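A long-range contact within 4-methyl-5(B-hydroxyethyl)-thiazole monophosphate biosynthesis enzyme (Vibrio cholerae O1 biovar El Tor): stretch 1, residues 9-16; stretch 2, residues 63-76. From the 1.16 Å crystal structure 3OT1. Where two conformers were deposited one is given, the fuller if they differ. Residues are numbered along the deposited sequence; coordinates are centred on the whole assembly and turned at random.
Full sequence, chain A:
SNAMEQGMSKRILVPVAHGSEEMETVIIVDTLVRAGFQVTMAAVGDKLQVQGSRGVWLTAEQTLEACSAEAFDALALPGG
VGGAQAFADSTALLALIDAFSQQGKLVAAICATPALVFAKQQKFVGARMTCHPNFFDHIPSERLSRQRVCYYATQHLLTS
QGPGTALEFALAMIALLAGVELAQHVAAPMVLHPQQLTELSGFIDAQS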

# COMPACT_ATOMS: atom_id res chain seq x y z
N SER A 9 24.41 6.77 0.35
CA SER A 9 23.69 7.94 -0.25
C SER A 9 22.16 7.76 -0.31
O SER A 9 21.47 8.41 -1.12
N LYS A 10 21.66 6.89 0.58
CA LYS A 10 20.23 6.63 0.76
C LYS A 10 19.54 6.16 -0.51
O LYS A 10 18.49 6.68 -0.89
N ARG A 11 20.14 5.17 -1.16
CA ARG A 11 19.68 4.67 -2.44
C ARG A 11 19.16 3.25 -2.27
O ARG A 11 19.86 2.38 -1.73
N ILE A 12 17.92 3.00 -2.70
CA ILE A 12 17.28 1.69 -2.50
C ILE A 12 16.87 1.11 -3.86
O ILE A 12 16.25 1.79 -4.68
N LEU A 13 17.18 -0.16 -4.05
CA LEU A 13 16.75 -0.89 -5.24
C LEU A 13 15.56 -1.77 -4.88
O LEU A 13 15.65 -2.56 -3.93
N VAL A 14 14.44 -1.61 -5.61
CA VAL A 14 13.23 -2.39 -5.41
C VAL A 14 12.90 -3.13 -6.71
O VAL A 14 12.29 -2.57 -7.64
N PRO A 15 13.30 -4.40 -6.81
CA PRO A 15 12.91 -5.19 -7.98
C PRO A 15 11.42 -5.47 -7.98
O PRO A 15 10.81 -5.63 -6.92
N VAL A 16 10.85 -5.53 -9.18
CA VAL A 16 9.46 -5.89 -9.38
C VAL A 16 9.36 -6.88 -10.52
O VAL A 16 10.17 -6.87 -11.44
N THR A 63 15.68 -1.91 -16.14
CA THR A 63 15.64 -3.34 -16.12
C THR A 63 16.57 -3.87 -15.02
O THR A 63 17.59 -3.26 -14.68
N LEU A 64 16.22 -5.01 -14.46
CA LEU A 64 17.05 -5.60 -13.42
C LEU A 64 18.49 -5.90 -13.90
O LEU A 64 19.42 -5.78 -13.11
N GLU A 65 18.67 -6.27 -15.16
CA GLU A 65 20.01 -6.52 -15.72
C GLU A 65 20.92 -5.28 -15.75
O GLU A 65 22.15 -5.42 -15.80
N ALA A 66 20.34 -4.09 -15.76
CA ALA A 66 21.12 -2.83 -15.69
C ALA A 66 21.52 -2.40 -14.27
O ALA A 66 22.10 -1.31 -14.09
N CYS A 67 21.21 -3.22 -13.26
CA CYS A 67 21.45 -2.83 -11.90
C CYS A 67 22.74 -3.41 -11.38
O CYS A 67 23.02 -4.57 -11.61
N SER A 68 23.49 -2.58 -10.67
CA SER A 68 24.65 -3.09 -9.96
C SER A 68 24.65 -2.57 -8.54
O SER A 68 24.27 -1.42 -8.25
N ALA A 69 25.04 -3.46 -7.64
CA ALA A 69 24.88 -3.23 -6.22
C ALA A 69 25.61 -2.01 -5.71
O ALA A 69 25.17 -1.41 -4.76
N GLU A 70 26.75 -1.61 -6.32
CA GLU A 70 27.53 -0.46 -5.81
C GLU A 70 26.77 0.86 -5.92
O GLU A 70 27.13 1.83 -5.23
N ALA A 71 25.73 0.89 -6.76
CA ALA A 71 24.90 2.09 -6.92
C ALA A 71 23.83 2.22 -5.85
O ALA A 71 23.06 3.17 -5.89
N PHE A 72 23.76 1.27 -4.91
CA PHE A 72 22.68 1.25 -3.92
C PHE A 72 23.21 0.97 -2.54
O PHE A 72 24.25 0.34 -2.37
N ASP A 73 22.44 1.37 -1.54
CA ASP A 73 22.72 1.08 -0.16
C ASP A 73 21.94 -0.10 0.39
O ASP A 73 22.33 -0.66 1.39
N ALA A 74 20.82 -0.46 -0.26
CA ALA A 74 20.00 -1.55 0.23
C ALA A 74 19.11 -2.07 -0.87
O ALA A 74 18.83 -1.37 -1.85
N LEU A 75 18.70 -3.32 -0.69
CA LEU A 75 17.86 -4.06 -1.61
C LEU A 75 16.58 -4.42 -0.87
O LEU A 75 16.65 -4.99 0.21
N ALA A 76 15.41 -4.10 -1.45
CA ALA A 76 14.12 -4.41 -0.84
C ALA A 76 13.28 -5.22 -1.82
O ALA A 76 12.99 -4.75 -2.94

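Asp 73 and Arg 11 form the polar anchor of this contact. The Arg 11 side chain (chi1 m, chi2 t, chi3 m) leaves its CA toward stretch 2 and meets the carboxylate of Asp 73 (chi1 m) in a two-pronged salt bridge: Arg 11 NH2 to Asp 73 OD1 is 2.9 Å and Arg 11 NE to Asp 73 OD2 is 3.1 Å, both nearly linear. Asp 73 OD1 lies at the guanidinium edge, while Ala 71 O sits over one face, 3.3 Å from Arg 11 CD. Asp 73 OD2 also accepts from the backbone, 2.9 Å from Ser 9 N and 2.8 Å from Arg 11 N, so one carboxylate ties down the approach to the strand as well as its first residue. Water 1 extends the network, accepting from Arg 11 NH1 at 3.2 Å and donating to Glu 70 O at 2.8 Å.

Beyond this cluster the parallel strands join through main-chain hydrogen bonds, Leu 13 N to Ala 74 O (3.0 Å) and Ala 76 N to Leu 13 O (2.9 Å), and their side chains alternate between the two faces of the sheet. On one face Leu 13 (t, p) is central. Its CB rests over the Phe 72 ring, 3.8 Å from the centroid, in a CH-pi contact; Leu 13 CD1 reaches Cys 67 SG (3.7 Å), and Leu 13 CD2 meets Leu 75 CD1 (3.9 Å). Leu 75, also t, p, in turn places CD1 3.8 Å from Pro 15 CD. Pro 15 points toward stretch 2, and its CB packs 3.9 Å from CD1 of Leu 64 (t, p). On the face bearing Ile 12 and Ala 74, Ile 12 (m, m) sets CD1 3.9 Å from Ala 74 CB and CG2 4.2 Å from Ala 76 CB.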

# COMPACT_ATOMS: atom_id res chain seq x y z
CB SER A 9 24.25 8.24 -1.64
OG SER A 9 25.64 7.97 -1.69
CB LYS A 10 19.54 7.88 1.29
CG LYS A 10 20.17 8.43 2.53
CD LYS A 10 19.47 9.69 2.99
CE LYS A 10 20.04 10.89 2.28
NZ LYS A 10 19.92 10.75 0.81
CB ARG A 11 20.84 4.67 -3.42
CG ARG A 11 21.54 6.03 -3.60
CD ARG A 11 22.98 5.86 -4.04
NE ARG A 11 23.77 5.10 -3.06
CZ ARG A 11 24.99 4.62 -3.29
NH1 ARG A 11 25.56 4.84 -4.46
NH2 ARG A 11 25.64 3.92 -2.36
CB ILE A 12 15.99 1.81 -1.65
CG1 ILE A 12 16.18 2.74 -0.44
CG2 ILE A 12 15.51 0.41 -1.26
CD1 ILE A 12 17.17 2.20 0.58
CB LEU A 13 17.88 -1.76 -5.78
CG LEU A 13 17.55 -2.61 -7.01
CD1 LEU A 13 17.08 -1.77 -8.17
CD2 LEU A 13 18.79 -3.44 -7.41
CB VAL A 14 12.04 -1.51 -4.99
CG1 VAL A 14 10.79 -2.36 -4.74
CG2 VAL A 14 12.38 -0.71 -3.75
CB PRO A 15 13.68 -6.49 -7.77
CG PRO A 15 14.81 -6.09 -6.88
CD PRO A 15 14.20 -5.15 -5.93
CB VAL A 16 8.59 -4.64 -9.68
CG1 VAL A 16 8.56 -3.74 -8.46
CG2 VAL A 16 9.05 -3.88 -10.91
CB THR A 63 16.05 -3.90 -17.49
OG1 THR A 63 15.79 -5.30 -17.53
CG2 THR A 63 17.51 -3.63 -17.77
CB LEU A 64 16.39 -6.84 -12.82
CG LEU A 64 16.89 -7.22 -11.44
CD1 LEU A 64 16.59 -6.14 -10.38
CD2 LEU A 64 16.32 -8.57 -11.05
CB GLU A 65 19.91 -7.12 -17.13
CG GLU A 65 19.85 -8.65 -17.20
CD GLU A 65 19.93 -9.19 -18.64
OE1 GLU A 65 20.40 -8.46 -19.53
OE2 GLU A 65 19.53 -10.36 -18.87
CB ALA A 66 20.35 -1.71 -16.36
CB CYS A 67 20.32 -3.31 -11.01
SG CYS A 67 18.75 -2.53 -11.42
CB SER A 68 25.95 -2.78 -10.70
OG SER A 68 26.05 -3.54 -11.90
CB ALA A 69 25.27 -4.48 -5.43
CB GLU A 70 28.92 -0.30 -6.46
CG GLU A 70 28.94 0.38 -7.82
CD GLU A 70 28.46 -0.51 -8.95
OE1 GLU A 70 28.15 0.04 -10.04
OE2 GLU A 70 28.40 -1.75 -8.75
CB ALA A 71 24.26 2.12 -8.29
CB PHE A 72 21.63 0.20 -4.31
CG PHE A 72 21.05 0.43 -5.68
CD1 PHE A 72 20.04 1.35 -5.86
CD2 PHE A 72 21.53 -0.23 -6.79
CE1 PHE A 72 19.51 1.59 -7.12
CE2 PHE A 72 21.00 0.00 -8.04
CZ PHE A 72 19.96 0.92 -8.20
CB ASP A 73 22.45 2.32 0.67
CG ASP A 73 23.31 3.48 0.22
OD1 ASP A 73 24.55 3.36 0.25
OD2 ASP A 73 22.75 4.48 -0.25
CB ALA A 74 19.16 -1.10 1.43
CB LEU A 75 18.60 -5.33 -2.05
CG LEU A 75 17.86 -6.26 -3.01
CD1 LEU A 75 17.60 -5.61 -4.38
CD2 LEU A 75 18.62 -7.57 -3.17
CB ALA A 76 13.39 -3.15 -0.44
O HOH W 1 28.64 4.19 -5.23